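Local structure of putative cell surface protein (Streptococcus pyogenes, 4OFQ) at residues R230-T235 against Y331-P336; V33-T38 against N186-L191. The protein is an antigen I/II-family surface protein of the bacterium that probably acts as an adhesin, the part modelled here being its C-terminal region of beta-sandwich domains. All coordinates share one frame; numbering follows the deposited sequence. Where two conformers were deposited one is given.

Contact 1 (R230-T235 against Y331-P336)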
loop_
_atom_site.group_PDB
_atom_site.type_symbol
_atom_site.label_atom_id
_atom_site.label_comp_id
_atom_site.label_asym_id
_atom_site.label_seq_id
_atom_site.Cartn_x
_atom_site.Cartn_y
_atom_site.Cartn_z
ATOM N N ARG A 230 -4.845 -9.606 2.334
ATOM C CA ARG A 230 -3.923 -8.548 1.970
ATOM C C ARG A 230 -3.579 -8.686 0.481
ATOM O O ARG A 230 -3.796 -9.748 -0.120
ATOM C CB ARG A 230 -2.659 -8.648 2.825
ATOM C CG ARG A 230 -1.967 -9.999 2.686
ATOM C CD ARG A 230 -0.709 -10.027 3.487
ATOM N NE ARG A 230 0.004 -11.288 3.371
ATOM C CZ ARG A 230 -0.169 -12.316 4.188
ATOM N NH1 ARG A 230 -1.053 -12.239 5.181
ATOM N NH2 ARG A 230 0.542 -13.421 4.007
ATOM N N GLY A 231 -3.059 -7.617 -0.117
ATOM C CA GLY A 231 -2.718 -7.626 -1.529
ATOM C C GLY A 231 -1.231 -7.787 -1.825
ATOM O O GLY A 231 -0.754 -7.411 -2.906
ATOM N N TYR A 232 -0.500 -8.373 -0.883
ATOM C CA TYR A 232 0.949 -8.475 -1.001
ATOM C C TYR A 232 1.481 -9.701 -0.271
ATOM O O TYR A 232 0.856 -10.209 0.662
ATOM C CB TYR A 232 1.626 -7.234 -0.404
ATOM C CG TYR A 232 1.225 -6.978 1.034
ATOM C CD1 TYR A 232 0.101 -6.212 1.333
ATOM C CD2 TYR A 232 1.960 -7.507 2.087
ATOM C CE1 TYR A 232 -0.282 -5.982 2.630
ATOM C CE2 TYR A 232 1.591 -7.280 3.386
ATOM C CZ TYR A 232 0.473 -6.520 3.659
ATOM O OH TYR A 232 0.097 -6.309 4.961
ATOM N N ASP A 233 2.656 -10.140 -0.692
ATOM C CA ASP A 233 3.400 -11.183 0.008
ATOM C C ASP A 233 4.486 -10.550 0.862
ATOM O O ASP A 233 4.736 -9.349 0.767
ATOM C CB ASP A 233 4.001 -12.139 -1.014
ATOM C CG ASP A 233 2.947 -12.736 -1.907
ATOM O OD1 ASP A 233 1.963 -13.252 -1.351
ATOM O OD2 ASP A 233 3.070 -12.647 -3.149
ATOM N N LEU A 234 5.140 -11.356 1.689
ATOM C CA LEU A 234 6.122 -10.836 2.639
ATOM C C LEU A 234 7.565 -10.933 2.132
ATOM O O LEU A 234 8.000 -11.999 1.715
ATOM C CB LEU A 234 5.989 -11.562 3.975
ATOM C CG LEU A 234 4.707 -11.237 4.748
ATOM C CD1 LEU A 234 4.528 -12.140 5.975
ATOM C CD2 LEU A 234 4.717 -9.763 5.146
ATOM N N THR A 235 8.303 -9.821 2.162
ATOM C CA THR A 235 9.719 -9.845 1.772
ATOM C C THR A 235 10.671 -9.405 2.897
ATOM O O THR A 235 11.881 -9.658 2.840
ATOM C CB THR A 235 9.991 -9.035 0.488
ATOM O OG1 THR A 235 9.499 -7.701 0.636
ATOM C CG2 THR A 235 9.305 -9.682 -0.700
ATOM N N TYR A 331 10.577 -3.470 10.732
ATOM C CA TYR A 331 10.508 -3.161 9.306
ATOM C C TYR A 331 9.668 -4.247 8.666
ATOM O O TYR A 331 10.041 -5.410 8.705
ATOM C CB TYR A 331 11.908 -3.123 8.694
ATOM C CG TYR A 331 12.694 -1.904 9.124
ATOM C CD1 TYR A 331 13.432 -1.912 10.299
ATOM C CD2 TYR A 331 12.677 -0.732 8.366
ATOM C CE1 TYR A 331 14.145 -0.794 10.708
ATOM C CE2 TYR A 331 13.379 0.383 8.768
ATOM C CZ TYR A 331 14.116 0.346 9.935
ATOM O OH TYR A 331 14.812 1.454 10.347
ATOM N N VAL A 332 8.507 -3.879 8.130
ATOM C CA VAL A 332 7.666 -4.847 7.428
ATOM C C VAL A 332 7.598 -4.428 5.971
ATOM O O VAL A 332 7.030 -3.378 5.667
ATOM C CB VAL A 332 6.226 -4.850 7.982
ATOM C CG1 VAL A 332 5.382 -5.900 7.255
ATOM C CG2 VAL A 332 6.239 -5.119 9.475
ATOM N N ASN A 333 8.175 -5.235 5.075
ATOM C CA ASN A 333 8.253 -4.868 3.664
ATOM C C ASN A 333 8.732 -3.420 3.465
ATOM O O ASN A 333 8.140 -2.646 2.727
ATOM C CB ASN A 333 6.915 -5.126 2.940
ATOM C CG ASN A 333 6.661 -6.614 2.687
ATOM O OD1 ASN A 333 7.369 -7.470 3.204
ATOM N ND2 ASN A 333 5.654 -6.918 1.880
ATOM N N GLY A 334 9.797 -3.055 4.169
ATOM C CA GLY A 334 10.379 -1.739 4.012
ATOM C C GLY A 334 9.714 -0.608 4.783
ATOM O O GLY A 334 10.230 0.513 4.775
ATOM N N ASN A 335 8.586 -0.885 5.441
ATOM C CA ASN A 335 7.909 0.138 6.248
ATOM C C ASN A 335 8.446 0.111 7.667
ATOM O O ASN A 335 8.332 -0.902 8.343
ATOM C CB ASN A 335 6.397 -0.110 6.304
ATOM C CG ASN A 335 5.740 -0.041 4.936
ATOM O OD1 ASN A 335 5.372 1.039 4.463
ATOM N ND2 ASN A 335 5.582 -1.191 4.301
ATOM N N PRO A 336 9.048 1.215 8.120
ATOM C CA PRO A 336 9.509 1.240 9.513
ATOM C C PRO A 336 8.357 1.545 10.455
ATOM O O PRO A 336 7.591 2.482 10.193
ATOM C CB PRO A 336 10.519 2.393 9.528
ATOM C CG PRO A 336 10.088 3.291 8.422
ATOM C CD PRO A 336 9.472 2.406 7.364
#
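Asn333, at the tip of a beta hairpin, plugs its carboxamide into the backbone of the loop 230-235, tying the loop that leads into strand 237-242 to the hairpin whose strand 323-332 pairs with that same strand. The hairpin joins strands 323-332 and 335-338 through a type I' turn from Val332 to Asn335, in which Asn333 takes a left-handed backbone conformation. Its CG stands beside its own backbone N, anti to the carbonyl carbon (chi1 -74°), and the amide beyond it bridges two peptide groups of the loop. Asn333 ND2 donates to Asp233 O at 2.8 Å; that oxygen lies in the amide plane, and the donor in turn lies in the carbonyl plane of Asp233. Asn333 OD1 accepts from Thr235 N at 2.7 Å, a nearly straight N-H...O whose donor is tilted from the carbonyl plane of Asn333. Thr235 OG1 adds a weak bond to Asn333 OD1 at 3.3 Å, and Glu236 N is a further donor, so two backbone N-H groups and, weakly, one hydroxyl converge on this oxygen. With both ends of the amide engaged, its flip state is fixed. Tyr232 CD2 lies 3.7 Å from Asn333 ND2, ring and amide planes 69° apart, while Arg230 CD covers one ring face off-centre. Asp233 points its CB away from the hairpin, and its carboxylate forms salt bridges with Arg304 and Lys24. Within the turn, Val332 O accepts from both Asn335 N and, at 3.0 Å, Asn335 ND2.

Contact 2 (V33-T38 against N186-L191)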
loop_
_atom_site.group_PDB
_atom_site.type_symbol
_atom_site.label_atom_id
_atom_site.label_comp_id
_atom_site.label_asym_id
_atom_site.label_seq_id
_atom_site.Cartn_x
_atom_site.Cartn_y
_atom_site.Cartn_z
ATOM N N VAL A 33 -3.271 -2.940 1.843
ATOM C CA VAL A 33 -1.952 -2.592 1.323
ATOM C C VAL A 33 -1.178 -1.906 2.441
ATOM O O VAL A 33 -1.716 -1.698 3.526
ATOM C CB VAL A 33 -2.049 -1.648 0.101
ATOM C CG1 VAL A 33 -2.819 -2.324 -1.024
ATOM C CG2 VAL A 33 -2.720 -0.303 0.504
ATOM N N LEU A 34 0.078 -1.554 2.169
ATOM C CA LEU A 34 0.975 -0.961 3.159
ATOM C C LEU A 34 1.262 0.505 2.800
ATOM O O LEU A 34 1.054 0.907 1.653
ATOM C CB LEU A 34 2.278 -1.782 3.222
ATOM C CG LEU A 34 2.058 -3.240 3.640
ATOM C CD1 LEU A 34 3.343 -4.056 3.525
ATOM C CD2 LEU A 34 1.538 -3.275 5.072
ATOM N N PRO A 35 1.717 1.314 3.780
ATOM C CA PRO A 35 1.962 2.743 3.544
ATOM C C PRO A 35 2.878 3.034 2.335
ATOM O O PRO A 35 2.668 3.998 1.579
ATOM C CB PRO A 35 2.647 3.181 4.834
ATOM C CG PRO A 35 2.049 2.299 5.886
ATOM C CD PRO A 35 1.843 0.967 5.210
ATOM N N ASN A 36 3.902 2.208 2.164
ATOM C CA ASN A 36 4.847 2.410 1.069
ATOM C C ASN A 36 4.491 1.649 -0.212
ATOM O O ASN A 36 5.308 1.573 -1.126
ATOM C CB ASN A 36 6.288 2.088 1.527
ATOM C CG ASN A 36 6.513 0.592 1.794
ATOM O OD1 ASN A 36 5.649 -0.248 1.515
ATOM N ND2 ASN A 36 7.691 0.256 2.326
ATOM N N SER A 37 3.294 1.060 -0.266
ATOM C CA SER A 37 2.859 0.289 -1.445
ATOM C C SER A 37 2.737 1.154 -2.696
ATOM O O SER A 37 2.396 2.334 -2.617
ATOM C CB SER A 37 1.504 -0.402 -1.197
ATOM O OG SER A 37 1.604 -1.389 -0.170
ATOM N N THR A 38 3.028 0.560 -3.846
ATOM C CA THR A 38 2.741 1.200 -5.126
ATOM C C THR A 38 1.429 0.611 -5.570
ATOM O O THR A 38 1.293 -0.605 -5.597
ATOM C CB THR A 38 3.813 0.859 -6.174
ATOM O OG1 THR A 38 5.088 1.334 -5.719
ATOM C CG2 THR A 38 3.476 1.506 -7.527
ATOM N N ASN A 186 -9.236 -0.007 -1.564
ATOM C CA ASN A 186 -8.245 -0.746 -0.796
ATOM C C ASN A 186 -8.110 -0.160 0.584
ATOM O O ASN A 186 -8.243 1.044 0.758
ATOM C CB ASN A 186 -6.902 -0.725 -1.507
ATOM C CG ASN A 186 -6.958 -1.456 -2.810
ATOM O OD1 ASN A 186 -7.230 -0.868 -3.862
ATOM N ND2 ASN A 186 -6.742 -2.755 -2.751
ATOM N N HIS A 187 -7.844 -1.020 1.566
ATOM C CA HIS A 187 -7.716 -0.563 2.938
ATOM C C HIS A 187 -6.244 -0.394 3.255
ATOM O O HIS A 187 -5.426 -1.257 2.929
ATOM C CB HIS A 187 -8.372 -1.571 3.891
ATOM C CG HIS A 187 -8.409 -1.124 5.320
ATOM N ND1 HIS A 187 -7.746 -1.795 6.327
ATOM C CD2 HIS A 187 -9.033 -0.077 5.913
ATOM C CE1 HIS A 187 -7.957 -1.178 7.478
ATOM N NE2 HIS A 187 -8.741 -0.138 7.255
ATOM N N LEU A 188 -5.891 0.735 3.854
ATOM C CA LEU A 188 -4.533 0.916 4.342
ATOM C C LEU A 188 -4.450 0.401 5.769
ATOM O O LEU A 188 -5.090 0.937 6.664
ATOM C CB LEU A 188 -4.100 2.384 4.276
ATOM C CG LEU A 188 -2.751 2.657 4.945
ATOM C CD1 LEU A 188 -1.648 1.785 4.343
ATOM C CD2 LEU A 188 -2.381 4.129 4.837
ATOM N N SER A 189 -3.669 -0.656 5.974
ATOM C CA SER A 189 -3.437 -1.171 7.310
ATOM C C SER A 189 -2.734 -0.117 8.154
ATOM O O SER A 189 -1.806 0.539 7.685
ATOM C CB SER A 189 -2.583 -2.436 7.245
ATOM O OG SER A 189 -3.355 -3.529 6.800
ATOM N N GLU A 190 -3.203 0.076 9.379
ATOM C CA GLU A 190 -2.495 0.953 10.294
ATOM C C GLU A 190 -1.464 0.106 11.009
ATOM O O GLU A 190 -1.809 -0.846 11.709
ATOM C CB GLU A 190 -3.435 1.605 11.297
ATOM C CG GLU A 190 -2.717 2.571 12.227
ATOM C CD GLU A 190 -3.657 3.257 13.197
ATOM O OE1 GLU A 190 -4.882 3.223 12.957
ATOM O OE2 GLU A 190 -3.168 3.823 14.199
ATOM N N LEU A 191 -0.197 0.464 10.818
ATOM C CA LEU A 191 0.924 -0.267 11.386
ATOM C C LEU A 191 1.257 0.279 12.765
ATOM O O LEU A 191 1.507 1.472 12.909
ATOM C CB LEU A 191 2.155 -0.106 10.486
ATOM C CG LEU A 191 1.928 -0.388 9.006
ATOM C CD1 LEU A 191 3.211 -0.158 8.214
ATOM C CD2 LEU A 191 1.423 -1.812 8.828
#
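Leu188 lays its CD1 methyl against the Leu34-Pro35 peptide, 3.4 Å from Pro35 N, and the Pro35 ring crosses that side chain at about a right angle. The second torsion of Leu188 (chi2 57°) places CD1 there. Leu191, modelled in two conformers, meets the same proline tip to tip in the one described: Leu191 CD1 sits only 3.5 Å from Pro35 CD, tighter than usual van der Waals contact, and Leu191 CD2 packs against Leu34 CD2 at 4.0 Å, both details being correspondingly less certain. Upstream, Val33 pairs with Leu188 in a short parallel bridge. Val33 N donates to His187 O at 2.9 Å, and Ser189 N reaches back to Val33 O over a longer 3.3 Å. Past the bridge the chain folds into a type I turn from Leu34 to Ser37, where Ser37 OG accepts from Leu34 N at 2.8 Å. Asn186 points its CB toward Val33, but its ND2 is held by Lys31 O and Ile28 O. Strand 32-33 forms one edge of the mixed sheet, beside strand 177-188, with Val33 and Leu188 packing on Ile166 of strand 164-174, Leu188 also on Leu157 of strand 149-157, and Leu191 on Val337 of strand 335-338.

Contacts 1 and 2 lie side by side, their centres about 9 Å apart, and meet where the two family regions of the chain adjoin: contact 2 belongs essentially to the C2 terminal domain region, contact 1 to the C-terminus region. Asn36, in the turn of contact 2, reaches the hairpin of contact 1 with both ends of its amide: Asn36 ND2 lies 3.0 Å from Asn333 O and Asn36 OD1 2.9 Å from Asn335 ND2, each a probable hydrogen bond, and its backbone N bonds to Asn335 OD1. A packing contact accompanies them, Tyr232 OH lying 3.4 Å from Leu34 CD2. Neither contact contributes a ligand to the calcium ion, whose site is formed by Asp69, Tyr70, Val124 and Glu126.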